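Local structure of C-domain type II peptide synthetase (Streptomyces globisporus, 4ZNM) at residues N312-R317 against T342-F347; P292-G297 against I368-A373; G222-G227 against V354-A359; M272-Q277 against E328-T333. The protein is a free-standing (type II) condensation-domain protein of the peptide synthetase family, with the two-lobed alpha/beta fold of such domains. All coordinates share one frame; numbering follows the deposited sequence.

Interaction 1 (N312-R317 against T342-F347)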
# COMPACT_ATOMS: atom_id res chain seq x y z
N ASN A 312 -9.19 1.81 0.29
CA ASN A 312 -10.14 2.83 0.79
C ASN A 312 -9.74 3.32 2.19
O ASN A 312 -9.51 2.56 3.11
CB ASN A 312 -11.55 2.25 0.79
CG ASN A 312 -12.59 3.23 1.25
OD1 ASN A 312 -12.60 4.41 0.83
ND2 ASN A 312 -13.47 2.77 2.12
N PHE A 313 -9.58 4.63 2.28
CA PHE A 313 -9.24 5.35 3.51
C PHE A 313 -10.38 5.16 4.51
O PHE A 313 -11.53 5.45 4.19
CB PHE A 313 -9.02 6.82 3.12
CG PHE A 313 -8.42 7.70 4.18
CD1 PHE A 313 -7.05 7.90 4.25
CD2 PHE A 313 -9.25 8.41 5.05
CE1 PHE A 313 -6.49 8.77 5.17
CE2 PHE A 313 -8.71 9.28 5.98
CZ PHE A 313 -7.32 9.47 6.03
N LEU A 314 -10.08 4.60 5.68
CA LEU A 314 -11.10 4.11 6.59
C LEU A 314 -10.79 4.56 8.03
O LEU A 314 -9.84 4.07 8.65
CB LEU A 314 -11.19 2.59 6.52
CG LEU A 314 -12.18 1.91 7.47
CD1 LEU A 314 -13.61 2.33 7.14
CD2 LEU A 314 -12.02 0.38 7.46
N PRO A 315 -11.57 5.50 8.57
CA PRO A 315 -11.16 6.01 9.89
C PRO A 315 -11.58 5.09 11.04
O PRO A 315 -12.72 4.62 11.09
CB PRO A 315 -11.85 7.37 9.97
CG PRO A 315 -12.95 7.33 8.96
CD PRO A 315 -12.54 6.38 7.90
N LEU A 316 -10.63 4.84 11.93
CA LEU A 316 -10.83 3.94 13.08
C LEU A 316 -10.73 4.76 14.35
O LEU A 316 -9.65 5.24 14.68
CB LEU A 316 -9.77 2.83 13.09
CG LEU A 316 -9.75 1.96 11.84
CD1 LEU A 316 -8.72 0.87 11.91
CD2 LEU A 316 -11.10 1.36 11.57
N ARG A 317 -11.86 4.94 15.02
CA ARG A 317 -11.90 5.72 16.25
C ARG A 317 -12.09 4.83 17.46
O ARG A 317 -13.09 4.15 17.55
CB ARG A 317 -13.03 6.73 16.22
CG ARG A 317 -13.09 7.60 17.46
CD ARG A 317 -14.22 8.59 17.37
NE ARG A 317 -14.12 9.66 18.37
CZ ARG A 317 -15.08 10.54 18.62
NH1 ARG A 317 -16.23 10.49 17.97
NH2 ARG A 317 -14.89 11.50 19.50
N THR A 342 -18.17 -3.18 8.77
CA THR A 342 -19.61 -3.39 8.53
C THR A 342 -20.22 -2.19 7.83
O THR A 342 -21.04 -2.33 6.92
CB THR A 342 -20.37 -3.63 9.84
OG1 THR A 342 -19.98 -4.89 10.37
CG2 THR A 342 -21.90 -3.62 9.62
N HIS A 343 -19.80 -1.00 8.24
CA HIS A 343 -20.40 0.22 7.70
C HIS A 343 -19.50 0.92 6.73
O HIS A 343 -19.68 2.11 6.47
CB HIS A 343 -20.75 1.18 8.83
CG HIS A 343 -21.79 0.64 9.76
ND1 HIS A 343 -23.13 0.59 9.42
CD2 HIS A 343 -21.70 0.15 11.02
CE1 HIS A 343 -23.82 0.09 10.43
NE2 HIS A 343 -22.98 -0.17 11.42
N GLU A 344 -18.55 0.19 6.16
CA GLU A 344 -17.54 0.85 5.34
C GLU A 344 -18.17 1.63 4.20
O GLU A 344 -19.05 1.14 3.48
CB GLU A 344 -16.53 -0.15 4.78
CG GLU A 344 -15.48 0.55 3.93
CD GLU A 344 -14.32 -0.35 3.43
OE1 GLU A 344 -14.28 -1.54 3.80
OE2 GLU A 344 -13.47 0.16 2.65
N LEU A 345 -17.66 2.84 4.00
CA LEU A 345 -18.03 3.67 2.85
C LEU A 345 -16.82 4.22 2.11
O LEU A 345 -15.79 4.51 2.73
CB LEU A 345 -18.89 4.85 3.31
CG LEU A 345 -20.28 4.55 3.91
CD1 LEU A 345 -20.88 5.85 4.39
CD2 LEU A 345 -21.19 3.88 2.88
N PRO A 346 -16.96 4.44 0.80
CA PRO A 346 -15.90 5.17 0.10
C PRO A 346 -15.67 6.52 0.76
O PRO A 346 -16.63 7.30 0.91
CB PRO A 346 -16.44 5.34 -1.33
CG PRO A 346 -17.71 4.54 -1.39
CD PRO A 346 -18.19 4.34 -0.01
N PHE A 347 -14.43 6.79 1.14
CA PHE A 347 -14.14 7.95 1.96
C PHE A 347 -14.60 9.27 1.33
O PHE A 347 -15.04 10.16 2.04
CB PHE A 347 -12.64 8.03 2.27
CG PHE A 347 -12.30 9.07 3.31
CD1 PHE A 347 -11.62 10.21 2.97
CD2 PHE A 347 -12.68 8.91 4.62
CE1 PHE A 347 -11.29 11.17 3.93
CE2 PHE A 347 -12.36 9.86 5.58
CZ PHE A 347 -11.67 10.99 5.23
O HOH W 1 -14.24 5.61 4.58

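Interaction 2 (P292-G297 against I368-A373)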
# COMPACT_ATOMS: atom_id res chain seq x y z
N PRO A 292 -6.61 6.63 10.64
CA PRO A 292 -7.13 5.94 9.47
C PRO A 292 -6.27 4.74 9.10
O PRO A 292 -5.05 4.72 9.37
CB PRO A 292 -7.06 7.00 8.35
CG PRO A 292 -6.02 7.94 8.80
CD PRO A 292 -5.99 7.92 10.28
N THR A 293 -6.91 3.75 8.51
CA THR A 293 -6.21 2.67 7.85
C THR A 293 -6.63 2.75 6.40
O THR A 293 -7.47 3.59 6.06
CB THR A 293 -6.57 1.28 8.47
OG1 THR A 293 -5.63 0.29 8.02
CG2 THR A 293 -7.98 0.85 8.07
N PHE A 294 -6.06 1.89 5.56
CA PHE A 294 -6.60 1.65 4.22
C PHE A 294 -7.16 0.25 4.24
O PHE A 294 -6.45 -0.72 4.54
CB PHE A 294 -5.54 1.74 3.11
CG PHE A 294 -5.23 3.12 2.66
CD1 PHE A 294 -6.11 3.81 1.84
CD2 PHE A 294 -4.02 3.70 2.98
CE1 PHE A 294 -5.81 5.07 1.38
CE2 PHE A 294 -3.70 4.97 2.55
CZ PHE A 294 -4.60 5.67 1.74
N SER A 295 -8.43 0.11 3.90
CA SER A 295 -8.97 -1.22 3.72
C SER A 295 -8.54 -1.74 2.34
O SER A 295 -8.10 -0.96 1.51
CB SER A 295 -10.48 -1.21 3.85
OG SER A 295 -11.03 -0.61 2.69
N GLY A 296 -8.71 -3.03 2.10
CA GLY A 296 -8.37 -3.59 0.80
C GLY A 296 -9.32 -3.12 -0.31
O GLY A 296 -8.92 -3.02 -1.47
N GLY A 297 -10.59 -2.88 0.03
CA GLY A 297 -11.57 -2.36 -0.93
C GLY A 297 -12.05 -3.41 -1.94
O GLY A 297 -12.70 -3.09 -2.93
N ILE A 368 -1.29 14.09 9.09
CA ILE A 368 -1.93 12.89 9.53
C ILE A 368 -1.08 11.67 9.17
O ILE A 368 -0.32 11.68 8.20
CB ILE A 368 -3.34 12.76 8.97
CG1 ILE A 368 -3.34 12.73 7.46
CG2 ILE A 368 -4.21 13.91 9.46
CD1 ILE A 368 -4.26 11.67 6.97
N SER A 369 -1.23 10.64 9.98
CA SER A 369 -0.62 9.36 9.71
C SER A 369 -1.68 8.30 9.47
O SER A 369 -2.82 8.38 9.96
CB SER A 369 0.29 8.94 10.87
OG SER A 369 -0.49 8.44 11.94
N VAL A 370 -1.28 7.33 8.68
CA VAL A 370 -2.09 6.18 8.33
C VAL A 370 -1.35 4.91 8.76
O VAL A 370 -0.14 4.80 8.58
CB VAL A 370 -2.35 6.13 6.81
CG1 VAL A 370 -3.21 4.95 6.45
CG2 VAL A 370 -3.02 7.40 6.31
N PHE A 371 -2.07 3.92 9.25
CA PHE A 371 -1.48 2.66 9.66
C PHE A 371 -2.21 1.54 8.94
O PHE A 371 -3.37 1.29 9.21
CB PHE A 371 -1.56 2.51 11.18
CG PHE A 371 -0.68 1.41 11.75
CD1 PHE A 371 -1.11 0.10 11.78
CD2 PHE A 371 0.55 1.71 12.30
CE1 PHE A 371 -0.30 -0.91 12.31
CE2 PHE A 371 1.37 0.72 12.84
CZ PHE A 371 0.93 -0.60 12.85
N GLN A 372 -1.54 0.90 7.99
CA GLN A 372 -2.20 -0.07 7.12
C GLN A 372 -1.52 -1.41 7.07
O GLN A 372 -0.32 -1.52 7.15
CB GLN A 372 -2.29 0.45 5.67
CG GLN A 372 -1.15 0.17 4.74
CD GLN A 372 -1.50 0.48 3.29
OE1 GLN A 372 -0.91 1.36 2.69
NE2 GLN A 372 -2.47 -0.24 2.73
N ALA A 373 -2.34 -2.43 6.86
CA ALA A 373 -1.87 -3.74 6.48
C ALA A 373 -1.95 -3.83 4.96
O ALA A 373 -2.94 -3.47 4.36
CB ALA A 373 -2.71 -4.85 7.15
O HOH W 2 -5.26 -2.01 6.86
O HOH W 3 -4.91 -2.05 2.17

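Interaction 3 (G222-G227 against V354-A359)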
# COMPACT_ATOMS: atom_id res chain seq x y z
N GLY A 222 -17.47 14.94 16.48
CA GLY A 222 -16.41 15.63 17.19
C GLY A 222 -15.06 14.96 17.08
O GLY A 222 -14.11 15.36 17.75
N ALA A 223 -14.96 13.96 16.21
CA ALA A 223 -13.70 13.30 16.03
C ALA A 223 -12.78 14.12 15.12
O ALA A 223 -13.22 14.78 14.16
CB ALA A 223 -13.90 11.93 15.46
N ARG A 224 -11.48 14.04 15.40
CA ARG A 224 -10.46 14.62 14.57
C ARG A 224 -9.37 13.57 14.42
O ARG A 224 -8.86 13.09 15.42
CB ARG A 224 -9.90 15.91 15.19
CG ARG A 224 -10.93 17.03 15.40
CD ARG A 224 -11.22 17.79 14.11
NE ARG A 224 -12.03 18.98 14.33
CZ ARG A 224 -13.33 18.97 14.59
NH1 ARG A 224 -14.00 17.83 14.69
NH2 ARG A 224 -13.98 20.11 14.77
N ILE A 225 -9.02 13.21 13.18
CA ILE A 225 -7.87 12.35 12.94
C ILE A 225 -6.68 12.93 13.70
O ILE A 225 -6.45 14.12 13.65
CB ILE A 225 -7.55 12.20 11.45
CG1 ILE A 225 -8.65 11.38 10.76
CG2 ILE A 225 -6.23 11.48 11.28
CD1 ILE A 225 -8.61 11.46 9.22
N ILE A 226 -5.92 12.08 14.37
CA ILE A 226 -4.80 12.53 15.17
C ILE A 226 -3.66 12.98 14.25
O ILE A 226 -3.31 12.28 13.27
CB ILE A 226 -4.35 11.43 16.17
CG1 ILE A 226 -3.41 11.97 17.23
CG2 ILE A 226 -3.67 10.33 15.49
CD1 ILE A 226 -3.64 11.33 18.57
N GLY A 227 -3.12 14.16 14.54
CA GLY A 227 -1.98 14.71 13.81
C GLY A 227 -0.64 14.48 14.49
O GLY A 227 -0.55 14.47 15.71
N VAL A 354 -18.82 14.28 7.69
CA VAL A 354 -18.03 14.60 8.87
C VAL A 354 -16.90 15.56 8.45
O VAL A 354 -15.71 15.21 8.52
CB VAL A 354 -17.46 13.32 9.51
CG1 VAL A 354 -18.56 12.55 10.16
CG2 VAL A 354 -16.79 12.43 8.47
N PRO A 355 -17.27 16.79 8.04
CA PRO A 355 -16.35 17.62 7.27
C PRO A 355 -15.16 18.21 8.02
O PRO A 355 -14.30 18.78 7.34
CB PRO A 355 -17.26 18.74 6.73
CG PRO A 355 -18.38 18.80 7.67
CD PRO A 355 -18.61 17.38 8.13
N GLU A 356 -15.08 18.06 9.35
CA GLU A 356 -13.94 18.59 10.11
C GLU A 356 -12.95 17.48 10.50
O GLU A 356 -11.93 17.75 11.12
CB GLU A 356 -14.41 19.34 11.37
CG GLU A 356 -15.36 20.52 11.14
CD GLU A 356 -14.77 21.64 10.29
OE1 GLU A 356 -13.54 21.76 10.21
OE2 GLU A 356 -15.55 22.42 9.70
N LEU A 357 -13.25 16.24 10.12
CA LEU A 357 -12.43 15.10 10.49
C LEU A 357 -10.93 15.29 10.21
O LEU A 357 -10.08 14.79 10.97
CB LEU A 357 -12.91 13.84 9.75
CG LEU A 357 -12.23 12.53 10.16
CD1 LEU A 357 -12.63 12.17 11.61
CD2 LEU A 357 -12.58 11.42 9.20
N MSE A 358 -10.59 16.00 9.13
CA MSE A 358 -9.19 16.07 8.74
C MSE A 358 -8.55 17.40 9.07
O MSE A 358 -7.50 17.73 8.53
CB MSE A 358 -9.03 15.84 7.24
CG MSE A 358 -9.38 14.44 6.72
SE MSE A 358 -9.15 14.47 4.79
CE MSE A 358 -10.66 15.67 4.45
N ALA A 359 -9.17 18.19 9.94
CA ALA A 359 -8.66 19.55 10.18
C ALA A 359 -7.18 19.63 10.66
O ALA A 359 -6.68 20.73 10.87
CB ALA A 359 -9.54 20.25 11.17
O HOH W 4 -7.87 15.91 11.93

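Interaction 4 (M272-Q277 against E328-T333)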
# COMPACT_ATOMS: atom_id res chain seq x y z
N MSE A 272 -1.04 -5.09 16.19
CA MSE A 272 -0.05 -4.09 15.83
C MSE A 272 -0.68 -2.67 15.75
O MSE A 272 -0.06 -1.67 16.16
CB MSE A 272 0.63 -4.49 14.51
CG MSE A 272 1.58 -5.79 14.70
SE MSE A 272 2.38 -6.14 13.04
CE MSE A 272 3.75 -4.75 13.08
N PHE A 273 -1.93 -2.60 15.32
CA PHE A 273 -2.65 -1.33 15.31
C PHE A 273 -2.88 -0.85 16.74
O PHE A 273 -2.61 0.30 17.06
CB PHE A 273 -4.01 -1.45 14.57
CG PHE A 273 -4.72 -0.12 14.40
CD1 PHE A 273 -4.34 0.76 13.40
CD2 PHE A 273 -5.75 0.24 15.22
CE1 PHE A 273 -4.98 1.97 13.24
CE2 PHE A 273 -6.39 1.46 15.07
CZ PHE A 273 -6.01 2.32 14.08
N ALA A 274 -3.37 -1.74 17.61
CA ALA A 274 -3.49 -1.42 19.05
C ALA A 274 -2.21 -0.84 19.62
O ALA A 274 -2.25 0.14 20.37
CB ALA A 274 -3.88 -2.65 19.86
N ALA A 275 -1.07 -1.48 19.33
CA ALA A 275 0.21 -1.00 19.83
C ALA A 275 0.49 0.42 19.30
O ALA A 275 1.11 1.24 19.98
CB ALA A 275 1.34 -1.92 19.44
N TYR A 276 0.06 0.70 18.07
CA TYR A 276 0.25 2.05 17.50
C TYR A 276 -0.57 3.07 18.30
O TYR A 276 -0.11 4.19 18.58
CB TYR A 276 -0.15 2.08 16.03
CG TYR A 276 0.21 3.37 15.34
CD1 TYR A 276 1.51 3.84 15.39
CD2 TYR A 276 -0.74 4.11 14.65
CE1 TYR A 276 1.86 5.00 14.78
CE2 TYR A 276 -0.38 5.28 14.00
CZ TYR A 276 0.93 5.71 14.06
OH TYR A 276 1.35 6.86 13.46
N GLN A 277 -1.77 2.68 18.68
CA GLN A 277 -2.61 3.56 19.47
C GLN A 277 -1.98 3.84 20.81
O GLN A 277 -1.99 5.00 21.29
CB GLN A 277 -4.00 2.95 19.64
CG GLN A 277 -4.72 2.84 18.34
CD GLN A 277 -6.15 2.44 18.50
OE1 GLN A 277 -7.04 3.28 18.61
NE2 GLN A 277 -6.40 1.15 18.49
N GLU A 328 -7.04 -5.00 26.80
CA GLU A 328 -8.29 -4.25 26.62
C GLU A 328 -8.19 -3.28 25.43
O GLU A 328 -9.17 -3.07 24.73
CB GLU A 328 -8.64 -3.49 27.91
CG GLU A 328 -9.19 -4.39 28.98
CD GLU A 328 -9.51 -3.68 30.30
OE1 GLU A 328 -9.64 -2.43 30.34
OE2 GLU A 328 -9.62 -4.40 31.33
N VAL A 329 -7.01 -2.71 25.18
CA VAL A 329 -6.86 -1.87 23.98
C VAL A 329 -7.15 -2.70 22.72
O VAL A 329 -7.86 -2.25 21.81
CB VAL A 329 -5.46 -1.23 23.89
CG1 VAL A 329 -5.35 -0.38 22.63
CG2 VAL A 329 -5.19 -0.32 25.08
N VAL A 330 -6.60 -3.91 22.67
CA VAL A 330 -6.76 -4.77 21.50
C VAL A 330 -8.24 -5.13 21.33
O VAL A 330 -8.77 -5.12 20.21
CB VAL A 330 -5.88 -6.04 21.60
CG1 VAL A 330 -6.03 -6.92 20.36
CG2 VAL A 330 -4.43 -5.67 21.76
N LEU A 331 -8.92 -5.43 22.43
CA LEU A 331 -10.32 -5.83 22.33
C LEU A 331 -11.19 -4.67 21.84
O LEU A 331 -12.08 -4.87 21.02
CB LEU A 331 -10.82 -6.34 23.68
CG LEU A 331 -10.22 -7.68 24.11
CD1 LEU A 331 -10.66 -7.96 25.53
CD2 LEU A 331 -10.60 -8.84 23.20
N ARG A 332 -10.92 -3.45 22.32
CA ARG A 332 -11.63 -2.26 21.83
C ARG A 332 -11.32 -2.03 20.36
O ARG A 332 -12.21 -1.68 19.59
CB ARG A 332 -11.26 -1.06 22.65
CG ARG A 332 -11.88 -1.17 24.06
CD ARG A 332 -11.55 0.03 24.89
NE ARG A 332 -11.87 -0.20 26.29
CZ ARG A 332 -11.80 0.73 27.24
NH1 ARG A 332 -11.41 1.96 26.94
NH2 ARG A 332 -12.09 0.41 28.50
N THR A 333 -10.08 -2.29 19.97
CA THR A 333 -9.69 -2.13 18.59
C THR A 333 -10.50 -3.09 17.74
O THR A 333 -10.96 -2.72 16.66
CB THR A 333 -8.19 -2.39 18.39
OG1 THR A 333 -7.47 -1.35 19.06
CG2 THR A 333 -7.80 -2.42 16.91

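Interaction 1 (N312-R317 against T342-F347)
Asn312 meets the loop at Glu344-Phe347 with both ends of its amide, and three hydrogen bonds result. On the acceptor side, OD1 of Asn312 takes the N-H of Phe347 at 3.0 Å, on a lone pair in the carbonyl plane. On the donor side, ND2 of Asn312 gives one proton to OE2 of Glu344 at 2.7 Å, nearly straight at 169° and onto the anti lone pair. Here the two side chains meet tip to tip with amide and carboxylate almost coplanar. The other proton goes to O of Leu345, 3.0 Å from ND2 of Asn312, which it reaches from above the carbonyl plane. CG, anti to the backbone N (chi1 -179°), projects toward the loop, and the three bonds fix the amide's flip. One water joins the backbones as well, donating to O of Phe313 and to O of Leu345.

The aromatic part is an edge-to-face pair. CD2 of Phe313 sits over the centre of the Phe347 ring, 3.5 Å from its CE2, with the planes at 58°. The two side chains run side by side.

Aliphatic contacts are lighter. CD of Pro315 lies 4.1 Å from CD2 of Phe347. The Leu314 and Glu344 side chains cross at about a right angle, CD1 of Leu314 4.1 Å from CG of Glu344.

Ser295 on the adjacent strand 288-295 also hydrogen-bonds OE2 of Glu344, so this carboxylate oxygen has two partners. Strand 312-319 pairs antiparallel with strand 288-295, while helix 207-219 packs on Leu345 and helix 347-350 starts at Phe347.

Interaction 2 (P292-G297 against I368-A373)
Pro292 and Val370 begin the tight part of this contact, where two strands running broadly the same way stay close as far as Thr293 and Gln372. O of Pro292 accepts the N-H of Phe371 at 3.1 Å, in the carbonyl plane and close to straight at 168°. The proline ring lies against the facing backbone, its CD 3.2 Å from O of Ser369, and its CG meets CG2 of Val370 as the two side chains cross at about a right angle. The valine's other branch, CG1, packs on CD2 of Phe294 at 3.8 Å. Thr293 OG1, anti to its backbone N (chi1 -166°), donates to O of Phe371 at 2.7 Å.

After Thr293 the backbones separate, the axes of the short strand segments being 39° apart. On this looser side a water donates to the Thr293 hydroxyl and to O of Phe294, and accepts the N-H of Ala373 at 3.0 Å. The amide of Gln372 slants past the Phe294 ring, with NE2 of Gln372 3.7 Å from CB of Phe294.

Strand 288-295, from a two-stranded sheet with 312-319, thus makes a short parallel contact with strand 366-373 of the five-stranded mixed sheet. Chemically, the threonine hydroxyl donates to the facing strand and accepts from the bridging water, while the buried N-H of Phe294 has no partner in the model: one backbone hydrogen bond joins the strands, without a regular parallel ladder.

Interaction 3 (G222-G227 against V354-A359)
Arg224 lies alongside Glu356, and its side chain can be followed outward over the turn. From CB the chain leaves with CG anti to the carbonyl carbon and bends at chi2 (-80°), which turns CD onto the backbone of the other loop. CD is 3.1 Å from O of Glu356 and also touches CB of Ala359 at 4.2 Å. NE passes near the same carbonyl oxygen, but the angle is too poor for a hydrogen bond. CZ then rides directly above CB of Glu356, 3.4 Å away, so the methylene sits over the centre of one guanidinium face. At the tip, NH1 of Arg224 turns back to donate to O of its own neighbour Ala223 at 3.2 Å, which lies in the guanidinium plane. NH2 looks toward CB and CG of Glu356. The carboxylate is turned elsewhere: OE1 of Glu356 stays 4.9 Å from NH2 of Arg224, so opposite charges are near without a salt bridge, an attraction that is probably modest.

Beneath this solvent-facing layer the loops are joined by their backbones. N of Ile225 donates to O of Leu357 at 2.9 Å, and a water donates to that oxygen and to O of Ile225. Deeper still, CG1 of Ile225 packs on CG of Leu357 at 3.8 Å, and its CD1 reaches CG of Met358, a selenomethionine.

The arrangement is a loop-to-loop contact built on two overlapping type I beta turns, Val354-Leu357 and Glu356-Ala359, docked against the extended segment that leads into strand 227-229.

Interaction 4 (M272-Q277 against E328-T333)
The Phe273 ring meets CG2 of Thr333 obliquely, with CD2 of Phe273 as the touching atom at 3.8 Å. Elsewhere round this ring lie side chains of the strands, including Leu316, Val291 and Phe371. The second flat group is the amide of Gln277, which approaches Thr333 tip to tip, NE2 of Gln277 standing 2.8 Å from OG1 of Thr333. The chain, extended beyond CG, carries this amide out to the threonine.

The hydroxyl has a clear partner in its own helix: OG1 of Thr333 donates to O of Val329 at 2.9 Å. The carbonyl accepts the N-H of Thr333 too, and the two donors come from opposite faces of its plane. The intrahelical bond holds the hydroxyl oxygen facing Gln277, while the methyl branch points to the phenylalanine.

Between these groups Ala274 faces the other helix. Its CB touches CG2 of Val330 at 3.6 Å and CG1 of Val329 at 3.9 Å, and OG1 of Thr333 lies at a similar range. The CA atoms of Ala274 and Val330 are 5.3 Å apart.

The axes of segments 272-277 and 328-333 cross at 114° with a closest approach of 8.8 Å. Helix 268-284 is covered along another side by helix 435-454, through Ala275 and Tyr276, and rests on strands 288-295 and 312-319. Helix 326-335 follows strand 312-319 in the chain, and Arg332 touches Thr318 of that strand.

Strands 288-295 and 312-319 tie the four contacts together. Interactions 1 and 2 are closest, with centres about 9 Å apart: they share this strand pair, and CZ of Phe313 packs on CB of Pro292 at 3.4 Å. Interaction 3 borders both through Ile225, which touches Phe313, Pro292 and Ile368. Interaction 4 reaches interaction 2, about 15 Å away between centres, where the Tyr276 ring stacks on Phe371 and its OH bonds to Ser369 OG, and reaches interaction 1 through Phe273 and Leu316. Interactions 3 and 4 do not touch, their nearest atoms being about 6 Å apart. The sodium site at Ser130, Glu133 and Pro135 involves none of these segments.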